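Local coordinates for protein catechol 2,3-dioxygenase (Pseudomonas sp. KL28, PDB 3HPY) that probably catalyses the iron-dependent extradiol cleavage of catechol by dioxygen to 2-hydroxy-6-oxohexa-2,4-dienoate in the breakdown of aromatic hydrocarbons, at residues 108-120 / 157-169. Numbering follows the deposited sequence.
Sequences VRFELPSGHLIEL and LYGPNIAEVQKIF
L157 lays its aliphatic CB over one face of the H116 imidazole, a CH-pi contact 3.6 Å from the ring centroid. The carbonyl O of Y158 lies at the edge of the same ring, 2.9 Å from H116 NE2, which is hydrogen-bonded to the carbonyl of K213. H116 ND1 shares a 2.6 Å hydrogen bond with S114 OG, so the imidazole is pinned at both nitrogens. G159 has to be small: a side chain here would run into S114 O and H116 CE1. P160 turns its carbonyl O to S114 CA, a 3.2 Å C-H...O contact. The type I turn from L112 to G115 closes the hairpin of strands 107-111 and 117-121, placing this tip of the N-terminal, vicinal-oxygen-chelate-type domain against the first strand and helix of the iron-binding domain. On the helix, E164 rests CB on the ring of P113, its extended chain bringing OE2 alongside P113 CG at 3.4 Å. With CG1 anti to the backbone N (chi1 172°), V165 sends that branch to L112 CD1 and CG2 to S114 OG. The end of I168, CD1, meets P113 CD at 3.8 Å and also L112 CD2. F169 presents its ring edge, CE1, to L112 CD1 at 3.5 Å, so branched and aromatic side chains enclose the buried leucine.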
loop_
_atom_site.group_PDB
_atom_site.type_symbol
_atom_site.label_atom_id
_atom_site.label_comp_id
_atom_site.label_asym_id
_atom_site.label_seq_id
_atom_site.Cartn_x
_atom_site.Cartn_y
_atom_site.Cartn_z
ATOM N N VAL C 108 -17.989 -35.500 -9.694
ATOM C CA VAL C 108 -19.317 -35.814 -9.187
ATOM C C VAL C 108 -20.125 -34.523 -9.219
ATOM O O VAL C 108 -19.721 -33.532 -8.612
ATOM C CB VAL C 108 -19.241 -36.323 -7.737
ATOM C CG1 VAL C 108 -20.589 -36.842 -7.292
ATOM C CG2 VAL C 108 -18.183 -37.403 -7.625
ATOM N N ARG C 109 -21.249 -34.526 -9.935
ATOM C CA ARG C 109 -22.081 -33.332 -10.022
ATOM C C ARG C 109 -23.472 -33.570 -9.455
ATOM O O ARG C 109 -24.057 -34.629 -9.655
ATOM C CB ARG C 109 -22.207 -32.854 -11.473
ATOM C CG ARG C 109 -22.904 -31.502 -11.616
ATOM C CD ARG C 109 -23.246 -31.183 -13.066
ATOM N NE ARG C 109 -22.070 -31.101 -13.931
ATOM C CZ ARG C 109 -22.130 -30.911 -15.246
ATOM N NH1 ARG C 109 -23.306 -30.785 -15.846
ATOM N NH2 ARG C 109 -21.015 -30.847 -15.964
ATOM N N PHE C 110 -23.987 -32.581 -8.735
ATOM C CA PHE C 110 -25.312 -32.685 -8.148
ATOM C C PHE C 110 -25.968 -31.309 -8.163
ATOM O O PHE C 110 -25.302 -30.300 -8.412
ATOM C CB PHE C 110 -25.212 -33.233 -6.721
ATOM C CG PHE C 110 -24.449 -32.345 -5.775
ATOM C CD1 PHE C 110 -25.100 -31.338 -5.063
ATOM C CD2 PHE C 110 -23.076 -32.518 -5.594
ATOM C CE1 PHE C 110 -24.395 -30.517 -4.179
ATOM C CE2 PHE C 110 -22.365 -31.701 -4.713
ATOM C CZ PHE C 110 -23.026 -30.701 -4.005
ATOM N N GLU C 111 -27.274 -31.268 -7.917
ATOM C CA GLU C 111 -27.996 -30.002 -7.918
ATOM C C GLU C 111 -28.438 -29.658 -6.502
ATOM O O GLU C 111 -28.904 -30.524 -5.753
ATOM C CB GLU C 111 -29.224 -30.083 -8.837
ATOM C CG GLU C 111 -29.881 -28.727 -9.131
ATOM C CD GLU C 111 -31.191 -28.842 -9.903
ATOM O OE1 GLU C 111 -31.220 -29.524 -10.953
ATOM O OE2 GLU C 111 -32.193 -28.238 -9.457
ATOM N N LEU C 112 -28.276 -28.391 -6.136
ATOM C CA LEU C 112 -28.663 -27.926 -4.812
ATOM C C LEU C 112 -30.099 -27.419 -4.847
ATOM O O LEU C 112 -30.662 -27.186 -5.922
ATOM C CB LEU C 112 -27.741 -26.787 -4.349
ATOM C CG LEU C 112 -26.319 -27.081 -3.853
ATOM C CD1 LEU C 112 -25.611 -25.756 -3.591
ATOM C CD2 LEU C 112 -26.355 -27.921 -2.580
ATOM N N PRO C 113 -30.708 -27.241 -3.667
ATOM C CA PRO C 113 -32.085 -26.752 -3.545
ATOM C C PRO C 113 -32.222 -25.374 -4.184
ATOM O O PRO C 113 -33.307 -24.984 -4.633
ATOM C CB PRO C 113 -32.294 -26.694 -2.038
ATOM C CG PRO C 113 -31.440 -27.803 -1.543
ATOM C CD PRO C 113 -30.180 -27.642 -2.351
ATOM N N SER C 114 -31.109 -24.644 -4.214
ATOM C CA SER C 114 -31.064 -23.303 -4.782
ATOM C C SER C 114 -31.029 -23.335 -6.305
ATOM O O SER C 114 -31.024 -22.290 -6.959
ATOM C CB SER C 114 -29.835 -22.559 -4.251
ATOM O OG SER C 114 -28.638 -23.264 -4.559
ATOM N N GLY C 115 -30.985 -24.541 -6.865
ATOM C CA GLY C 115 -30.973 -24.686 -8.308
ATOM C C GLY C 115 -29.608 -24.731 -8.968
ATOM O O GLY C 115 -29.514 -25.080 -10.145
ATOM N N HIS C 116 -28.554 -24.395 -8.222
ATOM C CA HIS C 116 -27.197 -24.386 -8.775
ATOM C C HIS C 116 -26.545 -25.753 -8.814
ATOM O O HIS C 116 -26.670 -26.535 -7.873
ATOM C CB HIS C 116 -26.294 -23.449 -7.976
ATOM C CG HIS C 116 -26.909 -22.119 -7.700
ATOM N ND1 HIS C 116 -27.750 -21.900 -6.632
ATOM C CD2 HIS C 116 -26.864 -20.955 -8.390
ATOM C CE1 HIS C 116 -28.198 -20.659 -6.676
ATOM N NE2 HIS C 116 -27.677 -20.064 -7.735
ATOM N N LEU C 117 -25.837 -26.024 -9.905
ATOM C CA LEU C 117 -25.141 -27.292 -10.070
ATOM C C LEU C 117 -23.742 -27.186 -9.469
ATOM O O LEU C 117 -23.002 -26.254 -9.766
ATOM C CB LEU C 117 -25.029 -27.651 -11.553
ATOM C CG LEU C 117 -26.311 -27.552 -12.384
ATOM C CD1 LEU C 117 -26.056 -28.114 -13.771
ATOM C CD2 LEU C 117 -27.430 -28.310 -11.701
ATOM N N ILE C 118 -23.387 -28.148 -8.627
ATOM C CA ILE C 118 -22.081 -28.168 -7.980
ATOM C C ILE C 118 -21.290 -29.376 -8.470
ATOM O O ILE C 118 -21.860 -30.425 -8.760
ATOM C CB ILE C 118 -22.236 -28.260 -6.451
ATOM C CG1 ILE C 118 -23.217 -27.193 -5.963
ATOM C CG2 ILE C 118 -20.888 -28.077 -5.775
ATOM C CD1 ILE C 118 -22.734 -25.771 -6.131
ATOM N N GLU C 119 -19.977 -29.222 -8.569
ATOM C CA GLU C 119 -19.121 -30.309 -9.017
ATOM C C GLU C 119 -18.005 -30.572 -8.013
ATOM O O GLU C 119 -17.543 -29.658 -7.341
ATOM C CB GLU C 119 -18.508 -29.978 -10.381
ATOM C CG GLU C 119 -19.316 -30.463 -11.576
ATOM C CD GLU C 119 -18.589 -30.246 -12.883
ATOM O OE1 GLU C 119 -17.339 -30.215 -12.871
ATOM O OE2 GLU C 119 -19.263 -30.121 -13.931
ATOM N N LEU C 120 -17.591 -31.830 -7.919
ATOM C CA LEU C 120 -16.512 -32.244 -7.026
ATOM C C LEU C 120 -15.584 -33.142 -7.840
ATOM O O LEU C 120 -16.039 -34.097 -8.472
ATOM C CB LEU C 120 -17.080 -33.026 -5.832
ATOM C CG LEU C 120 -17.293 -32.325 -4.484
ATOM C CD1 LEU C 120 -17.898 -30.949 -4.660
ATOM C CD2 LEU C 120 -18.184 -33.188 -3.634
ATOM N N LEU C 157 -23.715 -17.232 -5.054
ATOM C CA LEU C 157 -24.895 -17.683 -5.773
ATOM C C LEU C 157 -26.178 -17.175 -5.148
ATOM O O LEU C 157 -26.257 -16.958 -3.937
ATOM C CB LEU C 157 -24.955 -19.212 -5.816
ATOM C CG LEU C 157 -23.772 -19.984 -6.394
ATOM C CD1 LEU C 157 -23.126 -19.202 -7.535
ATOM C CD2 LEU C 157 -22.787 -20.255 -5.285
ATOM N N TYR C 158 -27.182 -16.998 -6.000
ATOM C CA TYR C 158 -28.501 -16.545 -5.586
ATOM C C TYR C 158 -29.513 -17.617 -5.944
ATOM O O TYR C 158 -29.634 -18.003 -7.100
ATOM C CB TYR C 158 -28.877 -15.254 -6.301
ATOM C CG TYR C 158 -28.579 -14.012 -5.513
ATOM C CD1 TYR C 158 -27.278 -13.712 -5.115
ATOM C CD2 TYR C 158 -29.595 -13.115 -5.184
ATOM C CE1 TYR C 158 -26.993 -12.542 -4.411
ATOM C CE2 TYR C 158 -29.321 -11.943 -4.477
ATOM C CZ TYR C 158 -28.017 -11.663 -4.096
ATOM O OH TYR C 158 -27.728 -10.506 -3.414
ATOM N N GLY C 159 -30.234 -18.097 -4.945
ATOM C CA GLY C 159 -31.226 -19.122 -5.188
ATOM C C GLY C 159 -32.043 -19.322 -3.935
ATOM O O GLY C 159 -31.650 -18.852 -2.866
ATOM N N PRO C 160 -33.192 -20.004 -4.033
ATOM C CA PRO C 160 -34.081 -20.273 -2.897
ATOM C C PRO C 160 -33.568 -21.350 -1.934
ATOM O O PRO C 160 -32.648 -22.107 -2.265
ATOM C CB PRO C 160 -35.386 -20.685 -3.576
ATOM C CG PRO C 160 -34.901 -21.366 -4.834
ATOM C CD PRO C 160 -33.812 -20.426 -5.303
ATOM N N ASN C 161 -34.173 -21.400 -0.746
ATOM C CA ASN C 161 -33.841 -22.376 0.291
ATOM C C ASN C 161 -32.360 -22.382 0.661
ATOM O O ASN C 161 -31.661 -23.363 0.418
ATOM C CB ASN C 161 -34.256 -23.780 -0.161
ATOM C CG ASN C 161 -35.618 -23.796 -0.828
ATOM O OD1 ASN C 161 -36.617 -23.381 -0.237
ATOM N ND2 ASN C 161 -35.664 -24.267 -2.068
ATOM N N ILE C 162 -31.891 -21.288 1.254
ATOM C CA ILE C 162 -30.491 -21.168 1.655
ATOM C C ILE C 162 -30.201 -22.090 2.837
ATOM O O ILE C 162 -29.110 -22.651 2.948
ATOM C CB ILE C 162 -30.155 -19.707 2.054
ATOM C CG1 ILE C 162 -30.442 -18.765 0.882
ATOM C CG2 ILE C 162 -28.707 -19.594 2.462
ATOM C CD1 ILE C 162 -29.732 -19.140 -0.408
ATOM N N ALA C 163 -31.187 -22.240 3.718
ATOM C CA ALA C 163 -31.040 -23.101 4.889
ATOM C C ALA C 163 -30.655 -24.511 4.466
ATOM O O ALA C 163 -29.687 -25.073 4.973
ATOM C CB ALA C 163 -32.330 -23.130 5.689
ATOM N N GLU C 164 -31.414 -25.084 3.537
ATOM C CA GLU C 164 -31.115 -26.429 3.065
ATOM C C GLU C 164 -29.726 -26.482 2.437
ATOM O O GLU C 164 -28.986 -27.449 2.655
ATOM C CB GLU C 164 -32.161 -26.899 2.051
ATOM C CG GLU C 164 -33.544 -27.183 2.637
ATOM C CD GLU C 164 -34.496 -27.792 1.609
ATOM O OE1 GLU C 164 -35.724 -27.793 1.848
ATOM O OE2 GLU C 164 -34.011 -28.278 0.561
ATOM N N VAL C 165 -29.365 -25.454 1.661
ATOM C CA VAL C 165 -28.038 -25.426 1.036
ATOM C C VAL C 165 -26.968 -25.451 2.120
ATOM O O VAL C 165 -25.976 -26.169 2.009
ATOM C CB VAL C 165 -27.815 -24.165 0.167
ATOM C CG1 VAL C 165 -26.354 -24.101 -0.297
ATOM C CG2 VAL C 165 -28.724 -24.200 -1.043
ATOM N N GLN C 166 -27.180 -24.664 3.168
ATOM C CA GLN C 166 -26.236 -24.614 4.268
ATOM C C GLN C 166 -26.034 -26.012 4.865
ATOM O O GLN C 166 -24.896 -26.467 5.019
ATOM C CB GLN C 166 -26.727 -23.631 5.337
ATOM C CG GLN C 166 -25.941 -23.689 6.641
ATOM C CD GLN C 166 -26.195 -22.501 7.553
ATOM O OE1 GLN C 166 -27.287 -21.926 7.565
ATOM N NE2 GLN C 166 -25.186 -22.140 8.341
ATOM N N LYS C 167 -27.136 -26.692 5.178
ATOM C CA LYS C 167 -27.081 -28.028 5.762
ATOM C C LYS C 167 -26.190 -28.967 4.966
ATOM O O LYS C 167 -25.353 -29.670 5.530
ATOM C CB LYS C 167 -28.485 -28.643 5.856
ATOM C CG LYS C 167 -29.455 -27.893 6.751
ATOM C CD LYS C 167 -30.773 -28.671 6.959
ATOM C CE LYS C 167 -31.739 -28.577 5.763
ATOM N NZ LYS C 167 -31.337 -29.390 4.569
ATOM N N ILE C 168 -26.372 -28.989 3.652
ATOM C CA ILE C 168 -25.572 -29.867 2.809
ATOM C C ILE C 168 -24.102 -29.487 2.902
ATOM O O ILE C 168 -23.229 -30.357 3.012
ATOM C CB ILE C 168 -26.009 -29.782 1.344
ATOM C CG1 ILE C 168 -27.487 -30.145 1.223
ATOM C CG2 ILE C 168 -25.165 -30.716 0.494
ATOM C CD1 ILE C 168 -28.071 -29.841 -0.126
ATOM N N PHE C 169 -23.822 -28.188 2.850
ATOM C CA PHE C 169 -22.441 -27.742 2.944
ATOM C C PHE C 169 -21.795 -28.010 4.294
ATOM O O PHE C 169 -20.666 -28.501 4.340
ATOM C CB PHE C 169 -22.319 -26.252 2.598
ATOM C CG PHE C 169 -22.196 -25.995 1.128
ATOM C CD1 PHE C 169 -23.327 -25.903 0.324
ATOM C CD2 PHE C 169 -20.941 -25.927 0.532
ATOM C CE1 PHE C 169 -23.208 -25.751 -1.059
ATOM C CE2 PHE C 169 -20.808 -25.776 -0.851
ATOM C CZ PHE C 169 -21.943 -25.689 -1.649
#